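Local coordinates for tyrosine specific protein phosphatase, putative (Trypanosoma brucei, PDB 3M4U) that dephosphorylates the nucleolar protein NOPP44/46, acting as a protein tyrosine phosphatase and as a switch in the life cycle of the parasite, at residues E169-L177 / V189-W197; D199-F209 / Q275-T286. All coordinates share one frame; numbering follows the deposited sequence.

Contact 1 (E169-L177 / V189-W197); sequences ELDIVRRPL and VLQVQYVGW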
loop_
_atom_site.group_PDB
_atom_site.type_symbol
_atom_site.label_atom_id
_atom_site.label_comp_id
_atom_site.label_asym_id
_atom_site.label_seq_id
_atom_site.Cartn_x
_atom_site.Cartn_y
_atom_site.Cartn_z
ATOM N N GLU A 169 16.895 -7.436 -10.781
ATOM C CA GLU A 169 15.966 -7.806 -11.854
ATOM C C GLU A 169 14.510 -7.507 -11.495
ATOM O O GLU A 169 13.701 -7.113 -12.354
ATOM C CB GLU A 169 16.127 -9.274 -12.251
ATOM C CG GLU A 169 17.477 -9.596 -12.854
ATOM C CD GLU A 169 17.442 -10.833 -13.732
ATOM O OE1 GLU A 169 16.357 -11.451 -13.855
ATOM O OE2 GLU A 169 18.496 -11.170 -14.315
ATOM N N LEU A 170 14.177 -7.694 -10.224
ATOM C CA LEU A 170 12.816 -7.444 -9.780
ATOM C C LEU A 170 12.621 -5.995 -9.313
ATOM O O LEU A 170 11.501 -5.589 -8.999
ATOM C CB LEU A 170 12.421 -8.435 -8.685
ATOM C CG LEU A 170 12.453 -9.917 -9.079
ATOM C CD1 LEU A 170 11.962 -10.749 -7.917
ATOM C CD2 LEU A 170 11.622 -10.208 -10.353
ATOM N N ASP A 171 13.705 -5.223 -9.285
ATOM C CA ASP A 171 13.649 -3.839 -8.802
ATOM C C ASP A 171 13.059 -3.737 -7.388
ATOM O O ASP A 171 12.203 -2.879 -7.109
ATOM C CB ASP A 171 12.849 -2.973 -9.765
ATOM C CG ASP A 171 13.734 -2.178 -10.689
ATOM O OD1 ASP A 171 14.967 -2.209 -10.492
ATOM O OD2 ASP A 171 13.195 -1.510 -11.599
ATOM N N ILE A 172 13.538 -4.616 -6.509
ATOM C CA ILE A 172 13.078 -4.695 -5.139
ATOM C C ILE A 172 14.265 -4.611 -4.182
ATOM O O ILE A 172 15.169 -5.444 -4.230
ATOM C CB ILE A 172 12.284 -6.004 -4.897
ATOM C CG1 ILE A 172 11.002 -6.000 -5.734
ATOM C CG2 ILE A 172 12.001 -6.230 -3.406
ATOM C CD1 ILE A 172 10.235 -7.305 -5.744
ATOM N N VAL A 173 14.256 -3.587 -3.331
ATOM C CA VAL A 173 15.224 -3.446 -2.250
ATOM C C VAL A 173 14.617 -3.883 -0.918
ATOM O O VAL A 173 13.490 -3.508 -0.590
ATOM C CB VAL A 173 15.670 -1.982 -2.077
ATOM C CG1 VAL A 173 16.901 -1.908 -1.163
ATOM C CG2 VAL A 173 15.950 -1.351 -3.430
ATOM N N ARG A 174 15.364 -4.671 -0.152
ATOM C CA ARG A 174 14.970 -4.990 1.214
ATOM C C ARG A 174 15.891 -4.234 2.174
ATOM O O ARG A 174 17.119 -4.316 2.051
ATOM C CB ARG A 174 15.046 -6.495 1.478
ATOM C CG ARG A 174 14.176 -7.354 0.561
ATOM C CD ARG A 174 14.435 -8.836 0.813
ATOM N NE ARG A 174 13.312 -9.684 0.418
ATOM C CZ ARG A 174 13.048 -10.021 -0.838
ATOM N NH1 ARG A 174 13.816 -9.567 -1.822
ATOM N NH2 ARG A 174 12.012 -10.790 -1.109
ATOM N N ARG A 175 15.294 -3.474 3.097
ATOM C CA ARG A 175 16.057 -2.708 4.075
ATOM C C ARG A 175 15.667 -3.064 5.505
ATOM O O ARG A 175 14.660 -2.584 6.025
ATOM C CB ARG A 175 15.895 -1.204 3.840
ATOM C CG ARG A 175 16.485 -0.704 2.520
ATOM C CD ARG A 175 16.341 0.816 2.381
ATOM N NE ARG A 175 16.795 1.329 1.084
ATOM C CZ ARG A 175 15.994 1.606 0.053
ATOM N NH1 ARG A 175 16.496 2.078 -1.087
ATOM N NH2 ARG A 175 14.690 1.421 0.154
ATOM N N PRO A 176 16.452 -3.938 6.146
ATOM C CA PRO A 176 16.173 -4.156 7.565
ATOM C C PRO A 176 16.612 -2.928 8.344
ATOM O O PRO A 176 17.741 -2.462 8.171
ATOM C CB PRO A 176 17.030 -5.383 7.911
ATOM C CG PRO A 176 17.291 -6.068 6.561
ATOM C CD PRO A 176 17.402 -4.924 5.595
ATOM N N LEU A 177 15.721 -2.406 9.180
ATOM C CA LEU A 177 15.967 -1.141 9.855
ATOM C C LEU A 177 15.734 -1.280 11.339
ATOM O O LEU A 177 15.026 -2.186 11.780
ATOM C CB LEU A 177 15.027 -0.061 9.320
ATOM C CG LEU A 177 15.068 0.170 7.813
ATOM C CD1 LEU A 177 13.959 1.109 7.387
ATOM C CD2 LEU A 177 16.413 0.718 7.398
ATOM N N VAL A 189 12.264 -3.493 11.932
ATOM C CA VAL A 189 11.198 -3.518 10.956
ATOM C C VAL A 189 11.850 -3.651 9.600
ATOM O O VAL A 189 12.880 -3.036 9.340
ATOM C CB VAL A 189 10.285 -2.249 11.049
ATOM C CG1 VAL A 189 11.104 -0.986 11.003
ATOM C CG2 VAL A 189 9.204 -2.260 9.951
ATOM N N LEU A 190 11.268 -4.496 8.756
ATOM C CA LEU A 190 11.790 -4.712 7.417
ATOM C C LEU A 190 10.988 -3.911 6.393
ATOM O O LEU A 190 9.779 -4.125 6.242
ATOM C CB LEU A 190 11.717 -6.202 7.069
ATOM C CG LEU A 190 12.023 -6.498 5.600
ATOM C CD1 LEU A 190 13.497 -6.260 5.309
ATOM C CD2 LEU A 190 11.629 -7.916 5.242
ATOM N N GLN A 191 11.629 -2.975 5.698
ATOM C CA GLN A 191 10.926 -2.358 4.586
ATOM C C GLN A 191 11.316 -3.020 3.281
ATOM O O GLN A 191 12.472 -3.369 3.060
ATOM C CB GLN A 191 11.112 -0.831 4.500
ATOM C CG GLN A 191 12.332 -0.419 3.714
ATOM C CD GLN A 191 12.112 0.715 2.712
ATOM O OE1 GLN A 191 11.040 1.312 2.609
ATOM N NE2 GLN A 191 13.165 1.023 1.974
ATOM N N VAL A 192 10.321 -3.188 2.420
ATOM C CA VAL A 192 10.550 -3.663 1.075
ATOM C C VAL A 192 10.064 -2.597 0.085
ATOM O O VAL A 192 8.882 -2.236 0.084
ATOM C CB VAL A 192 9.826 -5.022 0.857
ATOM C CG1 VAL A 192 9.945 -5.498 -0.581
ATOM C CG2 VAL A 192 10.387 -6.069 1.814
ATOM N N GLN A 193 10.978 -2.080 -0.740
ATOM C CA GLN A 193 10.629 -1.048 -1.704
ATOM C C GLN A 193 10.688 -1.569 -3.119
ATOM O O GLN A 193 11.709 -2.147 -3.551
ATOM C CB GLN A 193 11.545 0.172 -1.572
ATOM C CG GLN A 193 11.120 1.361 -2.420
ATOM C CD GLN A 193 12.244 2.364 -2.634
ATOM O OE1 GLN A 193 13.375 2.149 -2.178
ATOM N NE2 GLN A 193 11.944 3.469 -3.333
ATOM N N TYR A 194 9.590 -1.365 -3.845
ATOM C CA TYR A 194 9.521 -1.732 -5.246
ATOM C C TYR A 194 9.492 -0.467 -6.070
ATOM O O TYR A 194 8.619 0.401 -5.852
ATOM C CB TYR A 194 8.265 -2.549 -5.521
ATOM C CG TYR A 194 8.042 -2.868 -6.988
ATOM C CD1 TYR A 194 9.100 -3.258 -7.810
ATOM C CD2 TYR A 194 6.770 -2.797 -7.545
ATOM C CE1 TYR A 194 8.900 -3.540 -9.152
ATOM C CE2 TYR A 194 6.549 -3.094 -8.883
ATOM C CZ TYR A 194 7.618 -3.470 -9.688
ATOM O OH TYR A 194 7.387 -3.760 -11.022
ATOM N N VAL A 195 10.439 -0.360 -7.006
ATOM C CA VAL A 195 10.614 0.856 -7.791
ATOM C C VAL A 195 10.249 0.710 -9.282
ATOM O O VAL A 195 10.492 1.619 -10.091
ATOM C CB VAL A 195 12.053 1.424 -7.642
ATOM C CG1 VAL A 195 12.380 1.654 -6.176
ATOM C CG2 VAL A 195 13.087 0.480 -8.275
ATOM N N GLY A 196 9.658 -0.421 -9.643
ATOM C CA GLY A 196 9.243 -0.643 -11.017
ATOM C C GLY A 196 7.752 -0.430 -11.177
ATOM O O GLY A 196 7.119 -1.031 -12.047
ATOM N N TRP A 197 7.187 0.441 -10.334
ATOM C CA TRP A 197 5.751 0.705 -10.359
ATOM C C TRP A 197 5.450 2.207 -10.337
ATOM O O TRP A 197 5.422 2.818 -9.274
ATOM C CB TRP A 197 5.075 0.001 -9.175
ATOM C CG TRP A 197 3.590 -0.223 -9.339
ATOM C CD1 TRP A 197 2.772 0.338 -10.274
ATOM C CD2 TRP A 197 2.758 -1.067 -8.528
ATOM N NE1 TRP A 197 1.479 -0.098 -10.092
ATOM C CE2 TRP A 197 1.446 -0.969 -9.033
ATOM C CE3 TRP A 197 3.000 -1.903 -7.432
ATOM C CZ2 TRP A 197 0.371 -1.666 -8.471
ATOM C CZ3 TRP A 197 1.941 -2.599 -6.880
ATOM C CH2 TRP A 197 0.638 -2.476 -7.399
#

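Contact 2 (D199-F209 / Q275-T286); sequences DHGVPESAASF and QRLEQYAVIYMT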
loop_
_atom_site.group_PDB
_atom_site.type_symbol
_atom_site.label_atom_id
_atom_site.label_comp_id
_atom_site.label_asym_id
_atom_site.label_seq_id
_atom_site.Cartn_x
_atom_site.Cartn_y
_atom_site.Cartn_z
ATOM N N ASP A 199 3.597 5.841 -10.530
ATOM C CA ASP A 199 2.382 6.424 -9.998
ATOM C C ASP A 199 1.303 6.423 -11.071
ATOM O O ASP A 199 1.590 6.668 -12.239
ATOM C CB ASP A 199 2.675 7.853 -9.550
ATOM C CG ASP A 199 1.696 8.353 -8.506
ATOM O OD1 ASP A 199 0.799 7.591 -8.103
ATOM O OD2 ASP A 199 1.843 9.519 -8.091
ATOM N N HIS A 200 0.070 6.136 -10.663
ATOM C CA HIS A 200 -1.070 6.038 -11.569
ATOM C C HIS A 200 -0.944 4.906 -12.584
ATOM O O HIS A 200 -1.790 4.771 -13.459
ATOM C CB HIS A 200 -1.308 7.368 -12.289
ATOM C CG HIS A 200 -1.190 8.557 -11.391
ATOM N ND1 HIS A 200 -2.103 8.828 -10.393
ATOM C CD2 HIS A 200 -0.266 9.542 -11.340
ATOM C CE1 HIS A 200 -1.746 9.935 -9.767
ATOM N NE2 HIS A 200 -0.634 10.387 -10.317
ATOM N N GLY A 201 0.107 4.093 -12.466
ATOM C CA GLY A 201 0.380 3.050 -13.448
ATOM C C GLY A 201 0.318 1.624 -12.920
ATOM O O GLY A 201 -0.284 1.359 -11.866
ATOM N N VAL A 202 0.943 0.708 -13.663
ATOM C CA VAL A 202 0.902 -0.724 -13.366
ATOM C C VAL A 202 2.322 -1.285 -13.219
ATOM O O VAL A 202 3.276 -0.728 -13.781
ATOM C CB VAL A 202 0.182 -1.504 -14.497
ATOM C CG1 VAL A 202 -1.327 -1.296 -14.446
ATOM C CG2 VAL A 202 0.735 -1.084 -15.856
ATOM N N PRO A 203 2.466 -2.394 -12.471
ATOM C CA PRO A 203 3.766 -3.032 -12.272
ATOM C C PRO A 203 4.446 -3.321 -13.601
ATOM O O PRO A 203 3.771 -3.720 -14.558
ATOM C CB PRO A 203 3.404 -4.337 -11.558
ATOM C CG PRO A 203 2.147 -4.023 -10.831
ATOM C CD PRO A 203 1.391 -3.122 -11.771
ATOM N N GLU A 204 5.762 -3.112 -13.642
ATOM C CA GLU A 204 6.558 -3.272 -14.857
ATOM C C GLU A 204 6.997 -4.715 -15.120
ATOM O O GLU A 204 7.663 -4.994 -16.120
ATOM C CB GLU A 204 7.770 -2.331 -14.837
ATOM C CG GLU A 204 7.402 -0.887 -15.160
ATOM C CD GLU A 204 8.511 0.124 -14.852
ATOM O OE1 GLU A 204 8.275 1.341 -15.070
ATOM O OE2 GLU A 204 9.614 -0.287 -14.415
ATOM N N SER A 205 6.626 -5.626 -14.223
ATOM C CA SER A 205 6.903 -7.052 -14.402
ATOM C C SER A 205 6.028 -7.884 -13.471
ATOM O O SER A 205 5.918 -7.596 -12.261
ATOM C CB SER A 205 8.383 -7.363 -14.158
ATOM O OG SER A 205 8.610 -7.978 -12.898
ATOM N N ALA A 206 5.412 -8.920 -14.034
ATOM C CA ALA A 206 4.562 -9.807 -13.251
ATOM C C ALA A 206 5.318 -10.459 -12.091
ATOM O O ALA A 206 4.738 -10.696 -11.010
ATOM C CB ALA A 206 3.948 -10.871 -14.136
ATOM N N ALA A 207 6.598 -10.751 -12.331
ATOM C CA ALA A 207 7.422 -11.482 -11.375
ATOM C C ALA A 207 7.695 -10.639 -10.130
ATOM O O ALA A 207 7.692 -11.159 -9.010
ATOM C CB ALA A 207 8.745 -11.954 -12.032
ATOM N N SER A 208 7.938 -9.343 -10.332
ATOM C CA SER A 208 8.051 -8.407 -9.212
ATOM C C SER A 208 6.754 -8.403 -8.393
ATOM O O SER A 208 6.769 -8.568 -7.167
ATOM C CB SER A 208 8.361 -6.997 -9.712
ATOM O OG SER A 208 9.619 -6.948 -10.366
ATOM N N PHE A 209 5.629 -8.245 -9.084
ATOM C CA PHE A 209 4.335 -8.185 -8.420
ATOM C C PHE A 209 4.116 -9.435 -7.584
ATOM O O PHE A 209 3.660 -9.361 -6.439
ATOM C CB PHE A 209 3.214 -8.021 -9.443
ATOM C CG PHE A 209 1.915 -7.560 -8.845
ATOM C CD1 PHE A 209 1.870 -6.423 -8.037
ATOM C CD2 PHE A 209 0.731 -8.255 -9.092
ATOM C CE1 PHE A 209 0.665 -5.989 -7.477
ATOM C CE2 PHE A 209 -0.477 -7.824 -8.534
ATOM C CZ PHE A 209 -0.504 -6.685 -7.722
ATOM N N GLN A 275 -6.847 3.542 -8.262
ATOM C CA GLN A 275 -7.138 4.830 -8.898
ATOM C C GLN A 275 -7.520 4.733 -10.355
ATOM O O GLN A 275 -8.236 5.585 -10.855
ATOM C CB GLN A 275 -5.952 5.786 -8.785
ATOM C CG GLN A 275 -5.936 6.636 -7.535
ATOM C CD GLN A 275 -4.693 7.515 -7.450
ATOM O OE1 GLN A 275 -4.720 8.601 -6.861
ATOM N NE2 GLN A 275 -3.596 7.051 -8.047
ATOM N N ARG A 276 -7.021 3.711 -11.040
ATOM C CA ARG A 276 -7.174 3.635 -12.488
ATOM C C ARG A 276 -7.742 2.302 -12.919
ATOM O O ARG A 276 -7.519 1.265 -12.275
ATOM C CB ARG A 276 -5.834 3.864 -13.191
ATOM C CG ARG A 276 -5.182 5.209 -12.906
ATOM C CD ARG A 276 -5.875 6.343 -13.622
ATOM N NE ARG A 276 -4.943 7.398 -14.023
ATOM C CZ ARG A 276 -4.719 8.506 -13.315
ATOM N NH1 ARG A 276 -5.366 8.703 -12.159
ATOM N NH2 ARG A 276 -3.848 9.418 -13.757
ATOM N N LEU A 277 -8.467 2.347 -14.030
ATOM C CA LEU A 277 -9.016 1.153 -14.648
ATOM C C LEU A 277 -7.909 0.125 -14.806
ATOM O O LEU A 277 -8.062 -1.032 -14.426
ATOM C CB LEU A 277 -9.618 1.494 -16.014
ATOM C CG LEU A 277 -10.072 0.285 -16.843
ATOM C CD1 LEU A 277 -11.062 -0.541 -16.057
ATOM C CD2 LEU A 277 -10.668 0.717 -18.191
ATOM N N GLU A 278 -6.792 0.575 -15.356
ATOM C CA GLU A 278 -5.613 -0.261 -15.560
ATOM C C GLU A 278 -5.148 -0.983 -14.290
ATOM O O GLU A 278 -4.730 -2.136 -14.334
ATOM C CB GLU A 278 -4.469 0.574 -16.147
ATOM C CG GLU A 278 -4.723 1.017 -17.589
ATOM C CD GLU A 278 -5.607 2.279 -17.720
ATOM O OE1 GLU A 278 -5.972 2.920 -16.702
ATOM O OE2 GLU A 278 -5.933 2.636 -18.873
ATOM N N GLN A 279 -5.238 -0.305 -13.158
ATOM C CA GLN A 279 -4.837 -0.916 -11.904
ATOM C C GLN A 279 -5.855 -1.965 -11.501
ATOM O O GLN A 279 -5.497 -3.049 -11.053
ATOM C CB GLN A 279 -4.647 0.158 -10.822
ATOM C CG GLN A 279 -3.491 1.090 -11.137
ATOM C CD GLN A 279 -3.321 2.219 -10.132
ATOM O OE1 GLN A 279 -4.271 2.615 -9.455
ATOM N NE2 GLN A 279 -2.107 2.757 -10.051
ATOM N N TYR A 280 -7.127 -1.626 -11.668
ATOM C CA TYR A 280 -8.228 -2.538 -11.412
ATOM C C TYR A 280 -7.999 -3.797 -12.212
ATOM O O TYR A 280 -8.170 -4.903 -11.707
ATOM C CB TYR A 280 -9.553 -1.887 -11.833
ATOM C CG TYR A 280 -10.810 -2.657 -11.450
ATOM C CD1 TYR A 280 -11.018 -3.075 -10.136
ATOM C CD2 TYR A 280 -11.802 -2.944 -12.397
ATOM C CE1 TYR A 280 -12.156 -3.766 -9.773
ATOM C CE2 TYR A 280 -12.957 -3.636 -12.037
ATOM C CZ TYR A 280 -13.124 -4.045 -10.721
ATOM O OH TYR A 280 -14.252 -4.732 -10.333
ATOM N N ALA A 281 -7.591 -3.619 -13.463
ATOM C CA ALA A 281 -7.324 -4.737 -14.361
ATOM C C ALA A 281 -6.239 -5.681 -13.829
ATOM O O ALA A 281 -6.366 -6.906 -13.921
ATOM C CB ALA A 281 -6.950 -4.222 -15.731
ATOM N N VAL A 282 -5.172 -5.107 -13.279
ATOM C CA VAL A 282 -4.099 -5.902 -12.688
ATOM C C VAL A 282 -4.644 -6.944 -11.702
ATOM O O VAL A 282 -4.254 -8.117 -11.736
ATOM C CB VAL A 282 -3.050 -4.982 -12.010
ATOM C CG1 VAL A 282 -2.183 -5.743 -11.006
ATOM C CG2 VAL A 282 -2.200 -4.312 -13.063
ATOM N N ILE A 283 -5.567 -6.521 -10.842
ATOM C CA ILE A 283 -6.162 -7.436 -9.863
ATOM C C ILE A 283 -6.880 -8.608 -10.542
ATOM O O ILE A 283 -6.717 -9.763 -10.131
ATOM C CB ILE A 283 -7.123 -6.699 -8.892
ATOM C CG1 ILE A 283 -6.428 -5.474 -8.302
ATOM C CG2 ILE A 283 -7.562 -7.612 -7.756
ATOM C CD1 ILE A 283 -7.337 -4.633 -7.458
ATOM N N TYR A 284 -7.661 -8.313 -11.580
ATOM C CA TYR A 284 -8.344 -9.366 -12.335
ATOM C C TYR A 284 -7.340 -10.281 -12.989
ATOM O O TYR A 284 -7.519 -11.491 -13.021
ATOM C CB TYR A 284 -9.251 -8.781 -13.420
ATOM C CG TYR A 284 -10.693 -8.633 -13.017
ATOM C CD1 TYR A 284 -11.480 -9.750 -12.756
ATOM C CD2 TYR A 284 -11.272 -7.372 -12.887
ATOM C CE1 TYR A 284 -12.820 -9.617 -12.370
ATOM C CE2 TYR A 284 -12.604 -7.228 -12.516
ATOM C CZ TYR A 284 -13.376 -8.357 -12.269
ATOM O OH TYR A 284 -14.698 -8.220 -11.900
ATOM N N MET A 285 -6.272 -9.688 -13.505
ATOM C CA MET A 285 -5.282 -10.439 -14.241
ATOM C C MET A 285 -4.470 -11.321 -13.316
ATOM O O MET A 285 -3.883 -12.303 -13.751
ATOM C CB MET A 285 -4.358 -9.500 -14.992
ATOM C CG MET A 285 -4.985 -8.779 -16.164
ATOM S SD MET A 285 -3.717 -7.724 -16.911
ATOM C CE MET A 285 -4.674 -6.859 -18.159
ATOM N N THR A 286 -4.418 -10.954 -12.041
ATOM C CA THR A 286 -3.694 -11.742 -11.066
ATOM C C THR A 286 -4.528 -12.973 -10.803
ATOM O O THR A 286 -4.012 -14.086 -10.761
ATOM C CB THR A 286 -3.502 -10.968 -9.748
ATOM O OG1 THR A 286 -2.802 -9.749 -10.014
ATOM C CG2 THR A 286 -2.693 -11.804 -8.749
HETATM O O HOH W 1 -1.471 5.031 -8.199
#

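Contact 1 (E169-L177 / V189-W197)
Arg175 reaches diagonally across a beta hairpin to Gln193, a side-chain link between its two antiparallel strands, 172-180 and 187-194. CG lies anti to the carbonyl carbon (chi1 -65°), and the extended chain carries the guanidinium past Gln191, its cross-strand neighbour, to the next residue on the same face. There NH2 donates a nearly straight bond to Gln193 OE1 at 2.8 Å. The acceptor lies in the guanidinium plane, while NH2 is tilted from the plane of the Gln193 amide; NH1 adds only a weak second bond to the same oxygen. Val173 CG1 sits 3.8 Å above the centre of the guanidinium plane, and Trp136 makes a cation-pi contact with the arginine. The amide of Gln193 is held at both ends, because NE2 donates to Thr122 O.

Ile172, Arg174 and Pro176 share the other face with Tyr194, Val192 and Leu190. Ile172 sends CG2 to Val192 CG1 at 3.6 Å and CG1 obliquely to Tyr194 CD1 at 3.9 Å, whereas Pro176 and Leu190 run side by side. Arg174 lies alongside Val192 and ends in a salt bridge with Glu211 of helix 206-217, which packs over this face.

At the open end of the hairpin, Asp171 and Ile172 both face Asp167 of the neighbouring strand 165-167, a G1 beta bulge. Asp171 O takes the Val195 N-H at 3.1 Å, and the edge of the Tyr194 ring brings CD1 to within 3.2 Å of that same oxygen.

Contact 2 (D199-F209 / Q275-T286)
A contact of the WPD loop typical of classical tyrosine phosphatases and the start of helix 206-217 with helix 277-290 and its N-terminal lead-in, the Q-loop of this family, has Gln279 as its polar centre. The amide of Gln279 is gripped on both sides. NE2 donates to Gly201 O at 2.9 Å, in the amide plane and on a lone pair of the carbonyl, and also to a water that accepts from His200 N at 3.1 Å. OE1 accepts from Gln275 N at 3.0 Å, nearly along its C=O axis, so the amide's rotation is well fixed. Nearby, His200 CB rests 3.5 Å above one face of the Arg276 guanidinium, toward its rim.

Farther along the helix the contact becomes apolar. Val282 splits its two branches: CG2 meets Val202 CG1 at 3.4 Å, with Pro203 CD near the same methyl, at 4.0 Å, and CG1 lies 3.7 Å from Phe209 CE2. With CG anti to its backbone N (chi1 -163°), Phe209 turns its ring edge to Thr286 OG1, 3.4 Å from CE2; that hydroxyl donates to Val282 O, one turn back.

Helix 234-250 flanks the contact, with Thr238 against Gln279 and Val282, and Leu239 and Ala242 against Phe209. Helices 14-31 and 258-269 cover Tyr280 and Tyr284 of helix 277-290.

In the fold
Contact 1 ends where contact 2 begins: the chain leaves strand 187-194, passes through Trp197 and Asp199 of the WPD loop and enters helix 206-217. Their centres are about 18 Å apart, yet they touch directly. Leu170 O lies 2.7 Å from Ser208 OG and Gly196 O 3.0 Å from Glu204 N, both probable hydrogen bonds; Tyr194 OH lies against the same N-H, which the two would have to share. Trp197 bridges the contacts, its NE1 bonded to Gly201 O and its ring at about 90° to Phe209. A phosphate ion, probably from the crystallisation liquor, lies about 4 Å from the side chain of Asp199, which is salt-bridged to Lys131, consistent with the family's phosphate pocket beside contact 2.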